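Local atomic coordinates of glucose-6-phosphate isomerase (Thermus thermophilus, PDB entry 1ZZG), a protein that probably catalyses the reversible isomerisation of glucose 6-phosphate to fructose 6-phosphate, a step shared by glycolysis and gluconeogenesis. Residues R111-P115 / R116-V120; L377-H380 / L381-Q384; P400-E403 / L404-L408. All blocks are in the same frame, centred on the assembly; numbering follows the deposited sequence.

Contact 1. Residues R111-P115 / R116-V120; sequences RTLDP and RKTLV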
ATOM      1  N   ARG A 111       0.692 -18.214  17.738  1.00 31.99           N
ATOM      2  CA  ARG A 111       1.684 -19.270  17.873  1.00 32.49           C
ATOM      3  C   ARG A 111       3.137 -18.813  17.968  1.00 32.68           C
ATOM      4  O   ARG A 111       4.000 -19.594  18.366  1.00 33.57           O
ATOM      5  CB  ARG A 111       1.533 -20.256  16.713  1.00 32.77           C
ATOM      6  CG  ARG A 111       0.241 -21.044  16.765  1.00 32.64           C
ATOM      7  CD  ARG A 111      -0.073 -21.731  15.447  1.00 32.13           C
ATOM      8  NE  ARG A 111      -1.282 -22.541  15.570  1.00 33.86           N
ATOM      9  CZ  ARG A 111      -1.950 -23.064  14.549  1.00 32.47           C
ATOM     10  NH1 ARG A 111      -1.535 -22.868  13.308  1.00 32.35           N
ATOM     11  NH2 ARG A 111      -3.042 -23.780  14.773  1.00 35.43           N
ATOM     12  N   THR A 112       3.420 -17.560  17.622  1.00 31.94           N
ATOM     13  CA  THR A 112       4.800 -17.079  17.677  1.00 32.48           C
ATOM     14  C   THR A 112       5.093 -16.021  18.747  1.00 32.79           C
ATOM     15  O   THR A 112       6.242 -15.844  19.143  1.00 34.12           O
ATOM     16  CB  THR A 112       5.251 -16.529  16.307  1.00 33.19           C
ATOM     17  OG1 THR A 112       4.345 -15.507  15.875  1.00 34.28           O
ATOM     18  CG2 THR A 112       5.283 -17.647  15.270  1.00 34.13           C
ATOM     19  N   LEU A 113       4.068 -15.319  19.214  1.00 30.31           N
ATOM     20  CA  LEU A 113       4.275 -14.297  20.230  1.00 30.75           C
ATOM     21  C   LEU A 113       4.348 -14.892  21.634  1.00 30.80           C
ATOM     22  O   LEU A 113       3.671 -15.869  21.939  1.00 32.50           O
ATOM     23  CB  LEU A 113       3.144 -13.260  20.198  1.00 31.12           C
ATOM     24  CG  LEU A 113       2.948 -12.368  18.965  1.00 30.86           C
ATOM     25  CD1 LEU A 113       1.742 -11.461  19.189  1.00 30.64           C
ATOM     26  CD2 LEU A 113       4.196 -11.537  18.720  1.00 33.07           C
ATOM     27  N   ASP A 114       5.182 -14.298  22.480  1.00 31.17           N
ATOM     28  CA  ASP A 114       5.301 -14.735  23.863  1.00 31.66           C
ATOM     29  C   ASP A 114       4.299 -13.878  24.638  1.00 32.67           C
ATOM     30  O   ASP A 114       4.481 -12.669  24.760  1.00 32.98           O
ATOM     31  CB  ASP A 114       6.707 -14.472  24.401  1.00 33.13           C
ATOM     32  CG  ASP A 114       6.882 -14.947  25.836  1.00 35.11           C
ATOM     33  OD1 ASP A 114       5.865 -15.154  26.532  1.00 33.27           O
ATOM     34  OD2 ASP A 114       8.039 -15.107  26.275  1.00 35.71           O
ATOM     35  N   PRO A 115       3.228 -14.492  25.167  1.00 33.53           N
ATOM     36  CA  PRO A 115       2.214 -13.748  25.924  1.00 32.92           C
ATOM     37  C   PRO A 115       2.807 -12.826  26.990  1.00 33.52           C
ATOM     38  O   PRO A 115       2.362 -11.692  27.167  1.00 31.37           O
ATOM     39  CB  PRO A 115       1.361 -14.855  26.538  1.00 33.65           C
ATOM     40  CG  PRO A 115       1.437 -15.934  25.522  1.00 34.20           C
ATOM     41  CD  PRO A 115       2.904 -15.929  25.136  1.00 32.45           C
ATOM     42  N   ARG A 116       3.822 -13.316  27.691  1.00 34.03           N
ATOM     43  CA  ARG A 116       4.457 -12.541  28.750  1.00 35.57           C
ATOM     44  C   ARG A 116       5.109 -11.250  28.269  1.00 34.62           C
ATOM     45  O   ARG A 116       5.330 -10.333  29.059  1.00 33.93           O
ATOM     46  CB  ARG A 116       5.512 -13.384  29.464  1.00 38.32           C
ATOM     47  CG  ARG A 116       5.025 -14.729  29.977  1.00 44.15           C
ATOM     48  CD  ARG A 116       5.944 -15.206  31.086  1.00 48.14           C
ATOM     49  NE  ARG A 116       5.761 -14.394  32.289  1.00 52.86           N
ATOM     50  CZ  ARG A 116       6.720 -14.110  33.166  1.00 54.91           C
ATOM     51  NH1 ARG A 116       7.955 -14.569  32.986  1.00 55.73           N
ATOM     52  NH2 ARG A 116       6.441 -13.367  34.231  1.00 56.25           N
ATOM     53  N   LYS A 117       5.426 -11.188  26.979  1.00 34.68           N
ATOM     54  CA  LYS A 117       6.073 -10.011  26.400  1.00 35.07           C
ATOM     55  C   LYS A 117       5.145  -9.244  25.465  1.00 33.87           C
ATOM     56  O   LYS A 117       5.579  -8.322  24.772  1.00 33.75           O
ATOM     57  CB  LYS A 117       7.304 -10.433  25.596  1.00 36.94           C
ATOM     58  CG  LYS A 117       8.399 -11.129  26.377  1.00 40.79           C
ATOM     59  CD  LYS A 117       9.434 -11.661  25.398  1.00 44.06           C
ATOM     60  CE  LYS A 117      10.772 -11.942  26.056  1.00 47.12           C
ATOM     61  NZ  LYS A 117      11.801 -12.293  25.032  1.00 49.64           N
ATOM     62  N   THR A 118       3.871  -9.621  25.454  1.00 30.90           N
ATOM     63  CA  THR A 118       2.903  -8.994  24.566  1.00 29.78           C
ATOM     64  C   THR A 118       1.886  -8.077  25.241  1.00 30.45           C
ATOM     65  O   THR A 118       1.300  -8.427  26.265  1.00 29.12           O
ATOM     66  CB  THR A 118       2.113 -10.074  23.782  1.00 31.10           C
ATOM     67  OG1 THR A 118       3.029 -10.927  23.082  1.00 29.25           O
ATOM     68  CG2 THR A 118       1.157  -9.429  22.790  1.00 29.10           C
ATOM     69  N   LEU A 119       1.694  -6.894  24.661  1.00 27.76           N
ATOM     70  CA  LEU A 119       0.699  -5.953  25.156  1.00 26.61           C
ATOM     71  C   LEU A 119      -0.329  -5.817  24.040  1.00 25.70           C
ATOM     72  O   LEU A 119       0.033  -5.587  22.883  1.00 23.93           O
ATOM     73  CB  LEU A 119       1.309  -4.578  25.448  1.00 26.59           C
ATOM     74  CG  LEU A 119       0.258  -3.531  25.838  1.00 24.56           C
ATOM     75  CD1 LEU A 119      -0.454  -3.961  27.121  1.00 26.47           C
ATOM     76  CD2 LEU A 119       0.915  -2.179  26.026  1.00 24.84           C
ATOM     77  N   VAL A 120      -1.601  -5.975  24.378  1.00 24.82           N
ATOM     78  CA  VAL A 120      -2.661  -5.864  23.390  1.00 24.41           C
ATOM     79  C   VAL A 120      -3.408  -4.548  23.595  1.00 24.90           C
ATOM     80  O   VAL A 120      -3.804  -4.217  24.712  1.00 24.44           O
ATOM     81  CB  VAL A 120      -3.646  -7.046  23.504  1.00 23.37           C
ATOM     82  CG1 VAL A 120      -4.721  -6.943  22.428  1.00 23.11           C
ATOM     83  CG2 VAL A 120      -2.887  -8.362  23.370  1.00 25.68           C
TER
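Leu113, the first residue to leave helical backbone angles after helix 103-112, approaches Thr118 at about a right angle, with its CB 3.7 Å from Thr118 OG1. Its side chain also packs on Val70 and Trp142. Asp114 does most of the polar work. Its CG lies opposite the backbone N (chi1 -179°), which carries the carboxylate forward over the turn: OD1 accepts a bond from Arg116 N at 3.0 Å, met from above the carboxylate plane, and this closes an Asx turn. The Asp114 side chain crosses the aliphatic part of Lys117 at a slant, OD2 being 3.8 Å from Lys117 CD, while the ammonium end of that lysine goes on to a salt bridge with Glu67. The carbonyl oxygen of Asp114 has two donors, Lys117 N at 2.8 Å and Thr118 OG1 at 2.8 Å, and they reach it from opposite faces of its plane. Pro115 follows with a bond from Thr118 N to its O of 3.1 Å, while its ring packs against Trp142, His146 and Leu147 of helix 130-147. Two successive bonds from N to the carbonyl three residues back and the Asx turn thus make a compact 3-10 connection that leads helix 103-112 into strand 118-124, as in an alpha/beta domain built on a parallel sheet.

Contact 2. Residues L377-H380 / L381-Q384; sequences LMQH and LMWQ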
ATOM      1  N   LEU A 377       2.812  18.067   8.766  1.00 20.76           N
ATOM      2  CA  LEU A 377       2.196  17.608   7.519  1.00 19.61           C
ATOM      3  C   LEU A 377       0.815  16.978   7.717  1.00 19.30           C
ATOM      4  O   LEU A 377      -0.142  17.322   7.027  1.00 19.28           O
ATOM      5  CB  LEU A 377       3.116  16.612   6.803  1.00 21.31           C
ATOM      6  CG  LEU A 377       2.561  15.978   5.519  1.00 20.47           C
ATOM      7  CD1 LEU A 377       2.139  17.069   4.536  1.00 22.34           C
ATOM      8  CD2 LEU A 377       3.614  15.072   4.896  1.00 22.27           C
ATOM      9  N   MET A 378       0.709  16.052   8.660  1.00 18.62           N
ATOM     10  CA  MET A 378      -0.569  15.400   8.924  1.00 19.90           C
ATOM     11  C   MET A 378      -1.663  16.380   9.350  1.00 19.08           C
ATOM     12  O   MET A 378      -2.788  16.317   8.852  1.00 18.58           O
ATOM     13  CB  MET A 378      -0.386  14.312   9.986  1.00 20.68           C
ATOM     14  CG  MET A 378       0.439  13.127   9.493  1.00 19.77           C
ATOM     15  SD  MET A 378       0.707  11.845  10.751  1.00 23.06           S
ATOM     16  CE  MET A 378      -0.906  11.046  10.748  1.00 18.07           C
ATOM     17  N   GLN A 379      -1.339  17.284  10.268  1.00 17.62           N
ATOM     18  CA  GLN A 379      -2.323  18.263  10.730  1.00 19.22           C
ATOM     19  C   GLN A 379      -2.690  19.208   9.577  1.00 19.97           C
ATOM     20  O   GLN A 379      -3.837  19.647   9.457  1.00 20.37           O
ATOM     21  CB  GLN A 379      -1.766  19.072  11.908  1.00 19.07           C
ATOM     22  CG  GLN A 379      -2.798  20.000  12.562  1.00 19.91           C
ATOM     23  CD  GLN A 379      -3.762  19.262  13.476  1.00 20.29           C
ATOM     24  OE1 GLN A 379      -3.803  18.034  13.490  1.00 21.19           O
ATOM     25  NE2 GLN A 379      -4.547  20.012  14.243  1.00 20.30           N
ATOM     26  N   HIS A 380      -1.706  19.514   8.737  1.00 19.33           N
ATOM     27  CA  HIS A 380      -1.906  20.380   7.574  1.00 20.90           C
ATOM     28  C   HIS A 380      -2.932  19.753   6.637  1.00 21.57           C
ATOM     29  O   HIS A 380      -3.821  20.437   6.127  1.00 23.30           O
ATOM     30  CB  HIS A 380      -0.575  20.561   6.825  1.00 22.36           C
ATOM     31  CG  HIS A 380      -0.717  21.168   5.461  1.00 24.64           C
ATOM     32  ND1 HIS A 380      -0.284  22.442   5.161  1.00 25.03           N
ATOM     33  CD2 HIS A 380      -1.234  20.667   4.311  1.00 24.53           C
ATOM     34  CE1 HIS A 380      -0.531  22.700   3.888  1.00 25.43           C
ATOM     35  NE2 HIS A 380      -1.107  21.640   3.350  1.00 25.92           N
ATOM     36  N   LEU A 381      -2.795  18.451   6.400  1.00 20.29           N
ATOM     37  CA  LEU A 381      -3.704  17.742   5.510  1.00 17.47           C
ATOM     38  C   LEU A 381      -5.109  17.642   6.083  1.00 18.51           C
ATOM     39  O   LEU A 381      -6.092  17.679   5.339  1.00 19.18           O
ATOM     40  CB  LEU A 381      -3.149  16.353   5.187  1.00 17.36           C
ATOM     41  CG  LEU A 381      -1.873  16.443   4.337  1.00 18.26           C
ATOM     42  CD1 LEU A 381      -1.189  15.090   4.258  1.00 17.54           C
ATOM     43  CD2 LEU A 381      -2.226  16.955   2.942  1.00 17.75           C
ATOM     44  N   MET A 382      -5.214  17.521   7.403  1.00 18.44           N
ATOM     45  CA  MET A 382      -6.529  17.454   8.012  1.00 20.28           C
ATOM     46  C   MET A 382      -7.231  18.800   7.809  1.00 20.13           C
ATOM     47  O   MET A 382      -8.427  18.832   7.529  1.00 20.57           O
ATOM     48  CB  MET A 382      -6.422  17.084   9.497  1.00 18.87           C
ATOM     49  CG  MET A 382      -6.080  15.608   9.695  1.00 21.14           C
ATOM     50  SD  MET A 382      -6.090  15.012  11.415  1.00 24.07           S
ATOM     51  CE  MET A 382      -4.363  15.236  11.860  1.00 20.97           C
ATOM     52  N   TRP A 383      -6.488  19.901   7.932  1.00 20.52           N
ATOM     53  CA  TRP A 383      -7.067  21.228   7.719  1.00 21.19           C
ATOM     54  C   TRP A 383      -7.467  21.364   6.254  1.00 21.30           C
ATOM     55  O   TRP A 383      -8.558  21.835   5.937  1.00 20.98           O
ATOM     56  CB  TRP A 383      -6.069  22.334   8.062  1.00 21.40           C
ATOM     57  CG  TRP A 383      -6.036  22.697   9.502  1.00 21.56           C
ATOM     58  CD1 TRP A 383      -5.103  22.320  10.423  1.00 23.11           C
ATOM     59  CD2 TRP A 383      -6.970  23.537  10.195  1.00 22.71           C
ATOM     60  NE1 TRP A 383      -5.392  22.878  11.650  1.00 24.55           N
ATOM     61  CE2 TRP A 383      -6.533  23.629  11.537  1.00 23.00           C
ATOM     62  CE3 TRP A 383      -8.133  24.224   9.811  1.00 21.33           C
ATOM     63  CZ2 TRP A 383      -7.216  24.381  12.500  1.00 22.87           C
ATOM     64  CZ3 TRP A 383      -8.815  24.977  10.773  1.00 20.11           C
ATOM     65  CH2 TRP A 383      -8.351  25.045  12.100  1.00 19.79           C
ATOM     66  N   GLN A 384      -6.560  20.967   5.367  1.00 20.33           N
ATOM     67  CA  GLN A 384      -6.818  21.017   3.932  1.00 21.85           C
ATOM     68  C   GLN A 384      -8.137  20.326   3.649  1.00 21.98           C
ATOM     69  O   GLN A 384      -8.993  20.856   2.950  1.00 21.20           O
ATOM     70  CB  GLN A 384      -5.704  20.297   3.174  1.00 23.40           C
ATOM     71  CG  GLN A 384      -6.045  19.942   1.736  1.00 22.09           C
ATOM     72  CD  GLN A 384      -4.931  19.165   1.065  1.00 24.00           C
ATOM     73  OE1 GLN A 384      -3.838  19.687   0.858  1.00 25.23           O
ATOM     74  NE2 GLN A 384      -5.200  17.903   0.731  1.00 22.77           N
TER
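Gln379 has its CG anti to its own backbone N (chi1 -173°), which sets CG beside the Trp383 ring, 3.9 Å from Trp383 CD1, and the bend at chi2 (78°) swings the amide so that OE1 comes near Met382. Met382 answers with a bend at its last torsion (chi3 -93°) that folds the methyl CE back to 3.3 Å from Gln379 OE1 and close to Met378 O. Gln379 NE2 and Trp383 NE1 both bond to Asn217 OD1, and NE2 reaches Trp43 O as well, so the amide is held from outside the helix. These residues occupy a regular, buried alpha-helical turn of helix 371-391, packed against helices 206-221, 228-238 and 257-269. The evidence is four successive bonds from N to the carbonyl four residues back. Gln384 N to His380 O measures 2.9 Å. Trp383 N to Gln379 O measures 3.1 Å. The Trp383 indole presents its edge to that same carbonyl, with CD1 3.1 Å from Gln379 O. Elsewhere round the helix Leu377 CD1 meets Leu381 CD1 at 3.9 Å, an apolar pair one turn apart. The polar ends of His380 and Gln384, NE2 and OE1, are 4.2 Å apart, and each is hydrogen-bonded to Thr232 OG1.

Contact 3. Residues P400-E403 / L404-L408; sequences PGVE and LGKVL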
ATOM      1  N   PRO A 400     -21.796   8.088   5.894  1.00 25.83           N
ATOM      2  CA  PRO A 400     -23.064   7.402   5.620  1.00 27.41           C
ATOM      3  C   PRO A 400     -22.952   6.155   4.750  1.00 26.50           C
ATOM      4  O   PRO A 400     -23.721   5.211   4.921  1.00 26.70           O
ATOM      5  CB  PRO A 400     -23.915   8.484   4.938  1.00 27.59           C
ATOM      6  CG  PRO A 400     -23.316   9.766   5.421  1.00 28.34           C
ATOM      7  CD  PRO A 400     -21.839   9.469   5.385  1.00 27.13           C
ATOM      8  N   GLY A 401     -21.995   6.160   3.827  1.00 26.35           N
ATOM      9  CA  GLY A 401     -21.826   5.043   2.912  1.00 26.04           C
ATOM     10  C   GLY A 401     -21.388   3.694   3.457  1.00 26.62           C
ATOM     11  O   GLY A 401     -21.612   2.672   2.807  1.00 26.32           O
ATOM     12  N   VAL A 402     -20.777   3.670   4.638  1.00 25.18           N
ATOM     13  CA  VAL A 402     -20.304   2.410   5.203  1.00 26.20           C
ATOM     14  C   VAL A 402     -21.336   1.615   5.998  1.00 27.73           C
ATOM     15  O   VAL A 402     -21.086   0.460   6.347  1.00 27.16           O
ATOM     16  CB  VAL A 402     -19.066   2.625   6.115  1.00 26.93           C
ATOM     17  CG1 VAL A 402     -18.000   3.432   5.366  1.00 24.47           C
ATOM     18  CG2 VAL A 402     -19.474   3.318   7.404  1.00 25.71           C
ATOM     19  N   GLU A 403     -22.493   2.211   6.275  1.00 27.39           N
ATOM     20  CA  GLU A 403     -23.510   1.509   7.056  1.00 27.40           C
ATOM     21  C   GLU A 403     -24.061   0.240   6.400  1.00 26.16           C
ATOM     22  O   GLU A 403     -24.124  -0.809   7.041  1.00 25.85           O
ATOM     23  CB  GLU A 403     -24.683   2.441   7.399  1.00 28.99           C
ATOM     24  CG  GLU A 403     -25.742   1.758   8.271  1.00 35.65           C
ATOM     25  CD  GLU A 403     -26.953   2.628   8.554  1.00 40.09           C
ATOM     26  OE1 GLU A 403     -27.620   3.062   7.591  1.00 44.81           O
ATOM     27  OE2 GLU A 403     -27.246   2.871   9.743  1.00 42.38           O
ATOM     28  N   LEU A 404     -24.457   0.329   5.133  1.00 25.95           N
ATOM     29  CA  LEU A 404     -25.026  -0.830   4.442  1.00 27.12           C
ATOM     30  C   LEU A 404     -24.156  -2.077   4.533  1.00 27.01           C
ATOM     31  O   LEU A 404     -24.660  -3.165   4.806  1.00 26.08           O
ATOM     32  CB  LEU A 404     -25.312  -0.509   2.967  1.00 27.66           C
ATOM     33  CG  LEU A 404     -26.025  -1.623   2.176  1.00 27.80           C
ATOM     34  CD1 LEU A 404     -27.312  -2.026   2.892  1.00 28.57           C
ATOM     35  CD2 LEU A 404     -26.335  -1.144   0.761  1.00 26.48           C
ATOM     36  N   GLY A 405     -22.855  -1.918   4.308  1.00 27.41           N
ATOM     37  CA  GLY A 405     -21.953  -3.055   4.381  1.00 26.95           C
ATOM     38  C   GLY A 405     -22.021  -3.757   5.724  1.00 27.29           C
ATOM     39  O   GLY A 405     -22.023  -4.991   5.794  1.00 27.02           O
ATOM     40  N   LYS A 406     -22.074  -2.973   6.796  1.00 26.71           N
ATOM     41  CA  LYS A 406     -22.145  -3.530   8.142  1.00 27.84           C
ATOM     42  C   LYS A 406     -23.452  -4.288   8.351  1.00 28.92           C
ATOM     43  O   LYS A 406     -23.470  -5.377   8.936  1.00 28.73           O
ATOM     44  CB  LYS A 406     -22.024  -2.408   9.177  1.00 27.90           C
ATOM     45  CG  LYS A 406     -20.693  -1.675   9.130  1.00 29.09           C
ATOM     46  CD  LYS A 406     -20.690  -0.490  10.076  1.00 29.30           C
ATOM     47  CE  LYS A 406     -19.396   0.295   9.986  1.00 30.51           C
ATOM     48  NZ  LYS A 406     -19.463   1.505  10.849  1.00 31.29           N
ATOM     49  N   VAL A 407     -24.541  -3.703   7.867  1.00 29.52           N
ATOM     50  CA  VAL A 407     -25.864  -4.305   7.989  1.00 29.63           C
ATOM     51  C   VAL A 407     -25.924  -5.644   7.258  1.00 29.17           C
ATOM     52  O   VAL A 407     -26.358  -6.647   7.822  1.00 28.30           O
ATOM     53  CB  VAL A 407     -26.954  -3.365   7.418  1.00 29.73           C
ATOM     54  CG1 VAL A 407     -28.295  -4.098   7.338  1.00 31.67           C
ATOM     55  CG2 VAL A 407     -27.085  -2.131   8.301  1.00 29.84           C
ATOM     56  N   LEU A 408     -25.480  -5.654   6.005  1.00 29.05           N
ATOM     57  CA  LEU A 408     -25.491  -6.876   5.211  1.00 30.23           C
ATOM     58  C   LEU A 408     -24.581  -7.934   5.825  1.00 30.67           C
ATOM     59  O   LEU A 408     -24.870  -9.129   5.749  1.00 31.22           O
ATOM     60  CB  LEU A 408     -25.070  -6.574   3.772  1.00 30.66           C
ATOM     61  CG  LEU A 408     -26.007  -5.601   3.048  1.00 32.08           C
ATOM     62  CD1 LEU A 408     -25.518  -5.383   1.629  1.00 31.47           C
ATOM     63  CD2 LEU A 408     -27.424  -6.157   3.045  1.00 32.21           C
TER
HETATM   64  O   HOH W   1     -24.702   2.887   3.749  1.00 25.83           O
HETATM   65  O   HOH W   2     -21.210  -0.228   2.629  1.00 25.67           O
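Gly401 O is gripped by a water and by Arg300 NE of the second subunit; the water, 2.9 Å from Gly401 O, also accepts from Gly405 N at 2.9 Å. This is a hydrated helical turn leading into helix 403-414: Gly401 O and Gly405 N, 5.0 Å apart, are too distant for the direct bond from N to the carbonyl four residues back, and water takes its place. One residue earlier a second water repeats the pattern, donating to Pro400 O at 2.8 Å and accepting from Leu404 N at 2.9 Å. Direct bonding of this kind is in place at Val407 N to Glu403 O, 3.0 Å long and with the donor nearly along the C=O axis. Gln297 of the second subunit receives Gly401 N, so the turn also belongs to the dimer interface. On another side of the turn lies Lys406, a predicted active-site residue. Its CG sits beside its backbone N (chi1 -63°) and the chain beyond is extended, so it runs back along Val402, whose side chain is itself about 4 Å from that of Glu267, the predicted proton donor. The lysine reaches its end beside the valine methyl, with NZ 3.9 Å from Val402 CG2.

All three contacts are local, but they sit in different surroundings. Contact 2 is core, a buried turn within helix 371-391, where regular backbone bonding is combined with amide, imidazole and indole groups that find polar partners on neighbouring helices and loops. Contacts 1 and 3 are surface. Contact 1 joins a helix to a strand of the five-stranded parallel sheet and relies on a carboxylate, a threonine hydroxyl and turn carbonyls; contact 3 opens helix 403-414 with waters and reaches the second subunit and the predicted active site. Contacts 2 and 3 lie on or lead into successive helices, yet their nearest atoms are about 16 Å apart; the nearest atoms of contacts 1 and 2 are about 20 Å apart.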